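PDB 3LUF: Two-component system response regulator/GGDEF domain protein from Aeromonas salmonicida, which probably makes the second messenger cyclic di-GMP from two GTP through a GGDEF domain that lies outside this fragment of two receiver domains. Local coordinates for residues K4-D12 and L30-A41; G184-R192 and L213-N223. All blocks are in the same frame, centred on the assembly; numbering follows the deposited sequence.

Contact 1 (K4-D12 and L30-A41); sequences KQKILIVED and LEIDAFDTLEGA. With MG (magnesium ion), chain G.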
loop_
_atom_site.group_PDB
_atom_site.type_symbol
_atom_site.label_atom_id
_atom_site.label_comp_id
_atom_site.label_asym_id
_atom_site.label_seq_id
_atom_site.Cartn_x
_atom_site.Cartn_y
_atom_site.Cartn_z
ATOM N N LYS B 4 3.101 0.223 27.026
ATOM C CA LYS B 4 4.278 -0.677 27.303
ATOM C C LYS B 4 5.371 -0.430 26.279
ATOM O O LYS B 4 5.051 -0.133 25.138
ATOM C CB LYS B 4 3.818 -2.127 27.210
ATOM C CG LYS B 4 3.049 -2.574 28.431
ATOM C CD LYS B 4 1.615 -2.870 28.129
ATOM C CE LYS B 4 1.505 -4.061 27.221
ATOM N NZ LYS B 4 0.340 -4.881 27.617
ATOM N N GLN B 5 6.652 -0.549 26.666
ATOM C CA GLN B 5 7.722 -0.254 25.717
ATOM C C GLN B 5 8.832 -1.294 25.793
ATOM O O GLN B 5 9.976 -0.998 25.495
ATOM C CB GLN B 5 8.268 1.151 25.971
ATOM C CG GLN B 5 9.226 1.677 24.901
ATOM C CD GLN B 5 9.739 3.059 25.218
ATOM O OE1 GLN B 5 10.867 3.413 24.856
ATOM N NE2 GLN B 5 8.910 3.857 25.891
ATOM N N LYS B 6 8.490 -2.491 26.252
ATOM C CA LYS B 6 9.485 -3.564 26.359
ATOM C C LYS B 6 9.059 -4.774 25.522
ATOM O O LYS B 6 7.860 -5.035 25.369
ATOM C CB LYS B 6 9.671 -3.964 27.826
ATOM C CG LYS B 6 10.969 -4.716 28.077
ATOM C CD LYS B 6 11.589 -4.395 29.425
ATOM C CE LYS B 6 10.602 -4.561 30.554
ATOM N NZ LYS B 6 11.392 -4.707 31.797
ATOM N N ILE B 7 10.021 -5.488 24.937
ATOM C CA ILE B 7 9.673 -6.779 24.300
ATOM C C ILE B 7 10.469 -7.915 24.919
ATOM O O ILE B 7 11.519 -7.689 25.509
ATOM C CB ILE B 7 9.831 -6.809 22.748
ATOM C CG1 ILE B 7 11.290 -6.612 22.350
ATOM C CG2 ILE B 7 8.898 -5.763 22.078
ATOM C CD1 ILE B 7 11.693 -7.385 21.162
ATOM N N LEU B 8 9.923 -9.115 24.792
ATOM C CA LEU B 8 10.532 -10.329 25.336
ATOM C C LEU B 8 10.925 -11.195 24.133
ATOM O O LEU B 8 10.131 -11.406 23.216
ATOM C CB LEU B 8 9.482 -11.074 26.181
ATOM C CG LEU B 8 9.972 -12.457 26.698
ATOM C CD1 LEU B 8 11.124 -12.217 27.643
ATOM C CD2 LEU B 8 8.833 -13.234 27.387
ATOM N N ILE B 9 12.134 -11.731 24.190
ATOM C CA ILE B 9 12.624 -12.674 23.175
ATOM C C ILE B 9 13.004 -13.941 23.910
ATOM O O ILE B 9 13.768 -13.880 24.875
ATOM C CB ILE B 9 13.862 -12.098 22.413
ATOM C CG1 ILE B 9 13.480 -10.807 21.678
ATOM C CG2 ILE B 9 14.374 -13.122 21.363
ATOM C CD1 ILE B 9 14.709 -10.114 21.048
ATOM N N VAL B 10 12.444 -15.069 23.492
ATOM C CA VAL B 10 12.885 -16.360 24.055
ATOM C C VAL B 10 13.310 -17.233 22.879
ATOM O O VAL B 10 12.477 -17.680 22.080
ATOM C CB VAL B 10 11.758 -17.045 24.875
ATOM C CG1 VAL B 10 12.331 -18.233 25.639
ATOM C CG2 VAL B 10 11.069 -16.038 25.834
ATOM N N GLU B 11 14.618 -17.422 22.762
ATOM C CA GLU B 11 15.221 -18.058 21.595
ATOM C C GLU B 11 16.589 -18.617 21.992
ATOM O O GLU B 11 17.452 -17.887 22.478
ATOM C CB GLU B 11 15.404 -16.993 20.482
ATOM C CG GLU B 11 16.311 -17.458 19.307
ATOM C CD GLU B 11 15.770 -18.690 18.572
ATOM O OE1 GLU B 11 14.766 -18.558 17.864
ATOM O OE2 GLU B 11 16.422 -19.766 18.631
ATOM N N ASP B 12 16.780 -19.929 21.827
ATOM C CA ASP B 12 18.034 -20.518 22.263
ATOM C C ASP B 12 19.160 -20.441 21.234
ATOM O O ASP B 12 20.298 -20.681 21.590
ATOM C CB ASP B 12 17.861 -21.981 22.757
ATOM C CG ASP B 12 17.316 -22.916 21.674
ATOM O OD1 ASP B 12 16.491 -22.474 20.856
ATOM O OD2 ASP B 12 17.667 -24.132 21.653
ATOM N N LEU B 30 12.386 0.085 21.535
ATOM C CA LEU B 30 11.977 -0.898 22.546
ATOM C C LEU B 30 13.111 -1.382 23.460
ATOM O O LEU B 30 14.215 -1.658 22.986
ATOM C CB LEU B 30 11.348 -2.113 21.849
ATOM C CG LEU B 30 10.061 -1.805 21.083
ATOM C CD1 LEU B 30 9.719 -2.988 20.171
ATOM C CD2 LEU B 30 8.968 -1.528 22.040
ATOM N N GLU B 31 12.832 -1.492 24.763
ATOM C CA GLU B 31 13.727 -2.196 25.696
ATOM C C GLU B 31 13.531 -3.691 25.500
ATOM O O GLU B 31 12.406 -4.146 25.296
ATOM C CB GLU B 31 13.409 -1.869 27.152
ATOM C CG GLU B 31 14.403 -0.942 27.854
ATOM C CD GLU B 31 13.812 0.428 28.101
ATOM O OE1 GLU B 31 13.042 0.903 27.238
ATOM O OE2 GLU B 31 14.089 1.016 29.168
ATOM N N ILE B 32 14.620 -4.450 25.568
ATOM C CA ILE B 32 14.585 -5.857 25.231
ATOM C C ILE B 32 15.028 -6.684 26.409
ATOM O O ILE B 32 16.089 -6.415 26.966
ATOM C CB ILE B 32 15.551 -6.190 24.047
ATOM C CG1 ILE B 32 15.215 -5.349 22.811
ATOM C CG2 ILE B 32 15.461 -7.672 23.701
ATOM C CD1 ILE B 32 16.330 -5.399 21.730
ATOM N N ASP B 33 14.226 -7.687 26.766
ATOM C CA ASP B 33 14.676 -8.775 27.638
ATOM C C ASP B 33 14.735 -10.045 26.796
ATOM O O ASP B 33 13.709 -10.477 26.248
ATOM C CB ASP B 33 13.690 -8.980 28.788
ATOM C CG ASP B 33 13.736 -7.850 29.815
ATOM O OD1 ASP B 33 14.809 -7.246 30.013
ATOM O OD2 ASP B 33 12.690 -7.587 30.442
ATOM N N ALA B 34 15.914 -10.671 26.741
ATOM C CA ALA B 34 16.090 -11.852 25.897
ATOM C C ALA B 34 16.698 -13.022 26.669
ATOM O O ALA B 34 17.716 -12.854 27.352
ATOM C CB ALA B 34 16.990 -11.524 24.684
ATOM N N PHE B 35 16.093 -14.194 26.509
ATOM C CA PHE B 35 16.523 -15.386 27.239
ATOM C C PHE B 35 16.648 -16.565 26.320
ATOM O O PHE B 35 16.002 -16.615 25.265
ATOM C CB PHE B 35 15.528 -15.712 28.364
ATOM C CG PHE B 35 15.295 -14.574 29.271
ATOM C CD1 PHE B 35 16.249 -14.258 30.247
ATOM C CD2 PHE B 35 14.147 -13.762 29.122
ATOM C CE1 PHE B 35 16.065 -13.153 31.071
ATOM C CE2 PHE B 35 13.947 -12.666 29.943
ATOM C CZ PHE B 35 14.908 -12.352 30.919
ATOM N N ASP B 36 17.515 -17.502 26.701
ATOM C CA ASP B 36 17.664 -18.725 25.919
ATOM C C ASP B 36 16.800 -19.903 26.370
ATOM O O ASP B 36 16.876 -20.956 25.766
ATOM C CB ASP B 36 19.155 -19.154 25.823
ATOM C CG ASP B 36 19.787 -19.484 27.178
ATOM O OD1 ASP B 36 19.116 -19.429 28.234
ATOM O OD2 ASP B 36 20.993 -19.823 27.170
ATOM N N THR B 37 15.984 -19.722 27.424
ATOM C CA THR B 37 15.074 -20.763 27.875
ATOM C C THR B 37 13.811 -20.080 28.382
ATOM O O THR B 37 13.825 -18.886 28.734
ATOM C CB THR B 37 15.626 -21.551 29.102
ATOM O OG1 THR B 37 15.858 -20.627 30.170
ATOM C CG2 THR B 37 16.921 -22.269 28.752
ATOM N N LEU B 38 12.732 -20.837 28.388
ATOM C CA LEU B 38 11.470 -20.371 28.931
ATOM C C LEU B 38 11.647 -20.034 30.420
ATOM O O LEU B 38 11.108 -19.024 30.881
ATOM C CB LEU B 38 10.387 -21.404 28.667
ATOM C CG LEU B 38 9.005 -21.166 29.307
ATOM C CD1 LEU B 38 8.427 -19.857 28.741
ATOM C CD2 LEU B 38 8.099 -22.342 29.030
ATOM N N GLU B 39 12.401 -20.863 31.155
ATOM C CA GLU B 39 12.701 -20.555 32.572
ATOM C C GLU B 39 13.291 -19.153 32.818
ATOM O O GLU B 39 12.960 -18.475 33.815
ATOM C CB GLU B 39 13.634 -21.628 33.156
ATOM C CG GLU B 39 14.114 -21.329 34.564
ATOM C CD GLU B 39 13.006 -21.436 35.624
ATOM O OE1 GLU B 39 11.917 -22.019 35.358
ATOM O OE2 GLU B 39 13.254 -20.931 36.742
ATOM N N GLY B 40 14.182 -18.699 31.928
ATOM C CA GLY B 40 14.715 -17.361 32.061
ATOM C C GLY B 40 13.655 -16.276 32.117
ATOM O O GLY B 40 13.887 -15.210 32.682
ATOM N N ALA B 41 12.514 -16.541 31.497
ATOM C CA ALA B 41 11.394 -15.598 31.381
ATOM C C ALA B 41 10.283 -15.868 32.411
ATOM O O ALA B 41 9.142 -15.375 32.260
ATOM C CB ALA B 41 10.815 -15.663 29.974
HETATM MG MG MG G . 15.320 -23.327 19.404
HETATM O O HOH W 1 16.064 -22.257 17.812
HETATM O O HOH W 2 16.822 -24.809 19.233
#

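Contact 2 (G184-R192 and L213-N223); sequences GISLVRMLR and LSARYLKQGAN. With DMS (dimethyl sulfoxide), chain I.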
loop_
_atom_site.group_PDB
_atom_site.type_symbol
_atom_site.label_atom_id
_atom_site.label_comp_id
_atom_site.label_asym_id
_atom_site.label_seq_id
_atom_site.Cartn_x
_atom_site.Cartn_y
_atom_site.Cartn_z
ATOM N N GLY B 184 -20.417 3.031 0.836
ATOM C CA GLY B 184 -19.050 3.373 1.253
ATOM C C GLY B 184 -18.473 4.573 0.513
ATOM O O GLY B 184 -17.748 5.383 1.097
ATOM N N ILE B 185 -18.718 4.668 -0.789
ATOM C CA ILE B 185 -18.115 5.745 -1.560
ATOM C C ILE B 185 -18.747 7.081 -1.166
ATOM O O ILE B 185 -18.035 8.095 -1.049
ATOM C CB ILE B 185 -18.176 5.473 -3.086
ATOM C CG1 ILE B 185 -17.248 4.324 -3.433
ATOM C CG2 ILE B 185 -17.701 6.682 -3.861
ATOM C CD1 ILE B 185 -17.600 3.601 -4.703
ATOM N N SER B 186 -20.052 7.068 -0.915
ATOM C CA SER B 186 -20.739 8.238 -0.390
ATOM C C SER B 186 -20.192 8.682 0.959
ATOM O O SER B 186 -20.027 9.866 1.204
ATOM C CB SER B 186 -22.231 7.961 -0.241
ATOM O OG SER B 186 -22.810 7.863 -1.503
ATOM N N LEU B 187 -19.909 7.722 1.830
ATOM C CA LEU B 187 -19.310 8.056 3.112
ATOM C C LEU B 187 -17.930 8.670 2.876
ATOM O O LEU B 187 -17.557 9.650 3.505
ATOM C CB LEU B 187 -19.201 6.827 4.033
ATOM C CG LEU B 187 -18.470 7.020 5.364
ATOM C CD1 LEU B 187 -19.132 8.079 6.269
ATOM C CD2 LEU B 187 -18.430 5.655 6.069
ATOM N N VAL B 188 -17.150 8.066 1.994
ATOM C CA VAL B 188 -15.827 8.646 1.723
ATOM C C VAL B 188 -15.944 10.098 1.190
ATOM O O VAL B 188 -15.214 10.984 1.620
ATOM C CB VAL B 188 -15.045 7.738 0.770
ATOM C CG1 VAL B 188 -13.800 8.405 0.323
ATOM C CG2 VAL B 188 -14.715 6.430 1.515
ATOM N N ARG B 189 -16.864 10.334 0.264
ATOM C CA ARG B 189 -17.093 11.712 -0.212
ATOM C C ARG B 189 -17.409 12.686 0.948
ATOM O O ARG B 189 -16.838 13.779 0.984
ATOM C CB ARG B 189 -18.200 11.765 -1.283
ATOM C CG ARG B 189 -17.882 11.007 -2.575
ATOM C CD ARG B 189 -18.784 11.479 -3.779
ATOM N NE ARG B 189 -20.204 11.449 -3.424
ATOM C CZ ARG B 189 -20.967 10.355 -3.435
ATOM N NH1 ARG B 189 -20.463 9.166 -3.809
ATOM N NH2 ARG B 189 -22.240 10.449 -3.060
HETATM N N MSE B 190 -18.280 12.294 1.892
HETATM C CA MSE B 190 -18.600 13.140 3.025
HETATM C C MSE B 190 -17.360 13.444 3.867
HETATM O O MSE B 190 -17.121 14.588 4.296
HETATM C CB MSE B 190 -19.691 12.484 3.887
HETATM C CG MSE B 190 -21.028 12.523 3.183
HETATM SE SE MSE B 190 -22.393 11.881 4.420
HETATM C CE MSE B 190 -22.248 13.204 5.766
ATOM N N LEU B 191 -16.572 12.395 4.127
ATOM C CA LEU B 191 -15.404 12.527 4.967
ATOM C C LEU B 191 -14.401 13.474 4.319
ATOM O O LEU B 191 -13.800 14.330 4.977
ATOM C CB LEU B 191 -14.756 11.138 5.266
ATOM C CG LEU B 191 -15.615 10.241 6.166
ATOM C CD1 LEU B 191 -14.891 8.903 6.386
ATOM C CD2 LEU B 191 -15.914 10.899 7.527
ATOM N N ARG B 192 -14.201 13.302 3.023
ATOM C CA ARG B 192 -13.163 14.087 2.346
ATOM C C ARG B 192 -13.585 15.532 2.136
ATOM O O ARG B 192 -12.725 16.378 1.887
ATOM C CB ARG B 192 -12.809 13.459 1.017
ATOM C CG ARG B 192 -11.833 12.310 1.119
ATOM C CD ARG B 192 -10.398 12.771 1.375
ATOM N NE ARG B 192 -9.575 11.585 1.677
ATOM C CZ ARG B 192 -9.256 11.174 2.909
ATOM N NH1 ARG B 192 -9.651 11.869 3.964
ATOM N NH2 ARG B 192 -8.524 10.077 3.082
ATOM N N LEU B 213 -14.828 -0.573 -8.231
ATOM C CA LEU B 213 -15.040 0.124 -6.970
ATOM C C LEU B 213 -13.748 0.689 -6.368
ATOM O O LEU B 213 -13.748 1.817 -5.844
ATOM C CB LEU B 213 -15.863 -0.719 -5.998
ATOM C CG LEU B 213 -17.330 -1.009 -6.391
ATOM C CD1 LEU B 213 -17.961 -2.085 -5.517
ATOM C CD2 LEU B 213 -18.226 0.257 -6.420
ATOM N N SER B 214 -12.657 -0.073 -6.438
ATOM C CA SER B 214 -11.371 0.428 -5.937
ATOM C C SER B 214 -10.991 1.745 -6.603
ATOM O O SER B 214 -10.594 2.691 -5.934
ATOM C CB SER B 214 -10.242 -0.583 -6.126
ATOM O OG SER B 214 -10.332 -1.610 -5.171
ATOM N N ALA B 215 -11.112 1.808 -7.925
ATOM C CA ALA B 215 -10.804 3.049 -8.646
ATOM C C ALA B 215 -11.709 4.202 -8.196
ATOM O O ALA B 215 -11.254 5.326 -8.051
ATOM C CB ALA B 215 -10.925 2.843 -10.171
ATOM N N ARG B 216 -12.982 3.917 -7.977
ATOM C CA ARG B 216 -13.921 4.941 -7.567
ATOM C C ARG B 216 -13.541 5.472 -6.180
ATOM O O ARG B 216 -13.528 6.675 -5.954
ATOM C CB ARG B 216 -15.346 4.383 -7.545
ATOM C CG ARG B 216 -16.023 4.288 -8.921
ATOM C CD ARG B 216 -17.499 3.823 -8.799
ATOM N NE ARG B 216 -18.324 4.732 -7.993
ATOM C CZ ARG B 216 -19.504 4.410 -7.452
ATOM N NH1 ARG B 216 -20.006 3.192 -7.611
ATOM N NH2 ARG B 216 -20.183 5.300 -6.737
ATOM N N TYR B 217 -13.200 4.557 -5.274
ATOM C CA TYR B 217 -12.699 4.953 -3.965
ATOM C C TYR B 217 -11.483 5.859 -4.081
ATOM O O TYR B 217 -11.425 6.909 -3.438
ATOM C CB TYR B 217 -12.309 3.723 -3.154
ATOM C CG TYR B 217 -13.365 3.093 -2.271
ATOM C CD1 TYR B 217 -14.060 3.832 -1.313
ATOM C CD2 TYR B 217 -13.616 1.711 -2.344
ATOM C CE1 TYR B 217 -14.997 3.205 -0.488
ATOM C CE2 TYR B 217 -14.528 1.086 -1.502
ATOM C CZ TYR B 217 -15.199 1.819 -0.586
ATOM O OH TYR B 217 -16.087 1.166 0.243
ATOM N N LEU B 218 -10.495 5.433 -4.869
ATOM C CA LEU B 218 -9.259 6.197 -5.042
ATOM C C LEU B 218 -9.491 7.605 -5.621
ATOM O O LEU B 218 -8.926 8.610 -5.114
ATOM C CB LEU B 218 -8.243 5.374 -5.864
ATOM C CG LEU B 218 -7.689 4.151 -5.120
ATOM C CD1 LEU B 218 -6.893 3.241 -6.117
ATOM C CD2 LEU B 218 -6.790 4.608 -3.968
ATOM N N LYS B 219 -10.327 7.683 -6.661
ATOM C CA LYS B 219 -10.649 8.958 -7.296
ATOM C C LYS B 219 -11.402 9.890 -6.361
ATOM O O LYS B 219 -11.315 11.123 -6.498
ATOM C CB LYS B 219 -11.468 8.750 -8.588
ATOM C CG LYS B 219 -10.724 7.996 -9.685
ATOM C CD LYS B 219 -9.639 8.819 -10.339
ATOM C CE LYS B 219 -8.979 7.997 -11.432
ATOM N NZ LYS B 219 -7.561 8.353 -11.546
ATOM N N GLN B 220 -12.126 9.301 -5.409
ATOM C CA GLN B 220 -12.833 10.076 -4.400
ATOM C C GLN B 220 -11.994 10.460 -3.192
ATOM O O GLN B 220 -12.504 11.091 -2.276
ATOM C CB GLN B 220 -14.091 9.372 -3.927
ATOM C CG GLN B 220 -15.172 9.325 -4.982
ATOM C CD GLN B 220 -15.677 10.695 -5.396
ATOM O OE1 GLN B 220 -15.708 11.656 -4.602
ATOM N NE2 GLN B 220 -16.059 10.801 -6.652
ATOM N N GLY B 221 -10.722 10.068 -3.163
ATOM C CA GLY B 221 -9.841 10.510 -2.082
ATOM C C GLY B 221 -9.467 9.460 -1.040
ATOM O O GLY B 221 -8.739 9.776 -0.070
ATOM N N ALA B 222 -9.905 8.220 -1.219
ATOM C CA ALA B 222 -9.386 7.175 -0.334
ATOM C C ALA B 222 -7.863 7.070 -0.504
ATOM O O ALA B 222 -7.325 7.265 -1.604
ATOM C CB ALA B 222 -10.041 5.832 -0.627
ATOM N N ASN B 223 -7.154 6.829 0.593
ATOM C CA ASN B 223 -5.686 6.638 0.524
ATOM C C ASN B 223 -5.304 5.343 -0.160
ATOM O O ASN B 223 -4.240 5.257 -0.775
ATOM C CB ASN B 223 -5.067 6.605 1.935
ATOM C CG ASN B 223 -5.347 7.861 2.753
ATOM O OD1 ASN B 223 -6.506 8.242 3.009
ATOM N ND2 ASN B 223 -4.266 8.499 3.196
HETATM S S DMS I . -26.189 5.813 -1.943
HETATM O O DMS I . -24.702 6.069 -0.966
HETATM C C1 DMS I . -25.840 6.005 -3.719
HETATM C C2 DMS I . -26.633 4.050 -1.913
#

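Contact 1 (K4-D12 and L30-A41)
L8 meets F35 at right angles: its CD1 lies in the plane of the F35 ring, at the edge, 3.7 Å from CE2. CG of L8 is anti to the backbone N (chi1 174°), which carries CD1 across to the ring and CD2 to CB of A41. One face of the same ring is covered by O of G40. On this side of the sheet K6 crosses D33 at a slant, its chain bent so that NZ comes to 3.4 Å from OD2 of D33, a weak salt bridge; NZ also pairs with E48, and OD2 of D33 with the hydroxyl of Y49. V10 sets CG1 3.5 Å from O of T37. Strands 6-10 and 31-35 run parallel, 16° apart, joined by six backbone hydrogen bonds from E31 N to Q5 O through to E11 N to F35 O. With helix 14-27 they form the first beta-alpha-beta unit of a CheY-like receiver domain, 31-35 being an edge strand of its sheet. I21 and I24 of that helix cover the other face, where I9 reaches CD1 to within 3.7 Å of CG2 of I32 and packs its CB 3.9 Å from CB of A34. CB of D12 rests 3.3 Å from O of D36. The carboxylate of D12 turns away from that loop, and its OD1 binds magnesium at 2.1 Å, with D55 and T57 completing the protein ligands. E11 is not a direct ligand here: OE2 takes a bond from a metal-bound water at 2.6 Å and from N of S13, and OE1 pairs with K103.

Contact 2 (G184-R192 and L213-N223)
I185 wedges between two flat groups of helix 213-219. Its CD1 sits over the centre of the R216 guanidinium, 3.4 Å from CZ, while its CG1 makes a CH-pi contact over the face of Y217, 4.0 Å from the ring centroid. V188 approaches the same ring at its edge, CG2 lying 3.8 Å from CE1. Q220 slants across R189, OE1 of Q220 3.0 Å from CG of R189. R192, bent at chi2 (-75°), swings to the helix end, where NE donates to O of G221 at 2.7 Å, in the guanidinium plane but with NE 50° out of the carbonyl plane. G221 ends the helix in a Schellman motif that presents this carbonyl. Further out, Y217 OH bonds O of I205 on strand 201-207 of the second receiver domain, and N223 OD1 accepts from N of I202. Of the nearly parallel helical segments 184-192 and 213-219, V188 and R192 touch I202 of that strand, L213 and Y217 touch S206. K219 pairs with D99 of the second subunit. The R192 guanidinium also bonds O of Y195 and of L200; the G221 and Y195 carbonyls each follow a helix C-terminus, whose partial negative charge probably favours the cation.

Overall arrangement
Contact 1 and contact 2 belong to successive receiver domains of one chain, on opposite sides of its centre, with their own centres 43 Å apart and nearest atoms about 25 Å apart. Each domain has its own magnesium. Contact 1 ends in the first site, supplying D12 beside D55, the predicted phosphorylation site. Contact 2 stands beside the second, formed by D132, D176 and Y178: the Y217 side chain is about 6 Å from that of D176, and G184 about 9 Å from a magnesium ion. Both domains have the same five-strand order; contact 1 lies within one sheet, whereas contact 2 joins helices and reaches the second subunit.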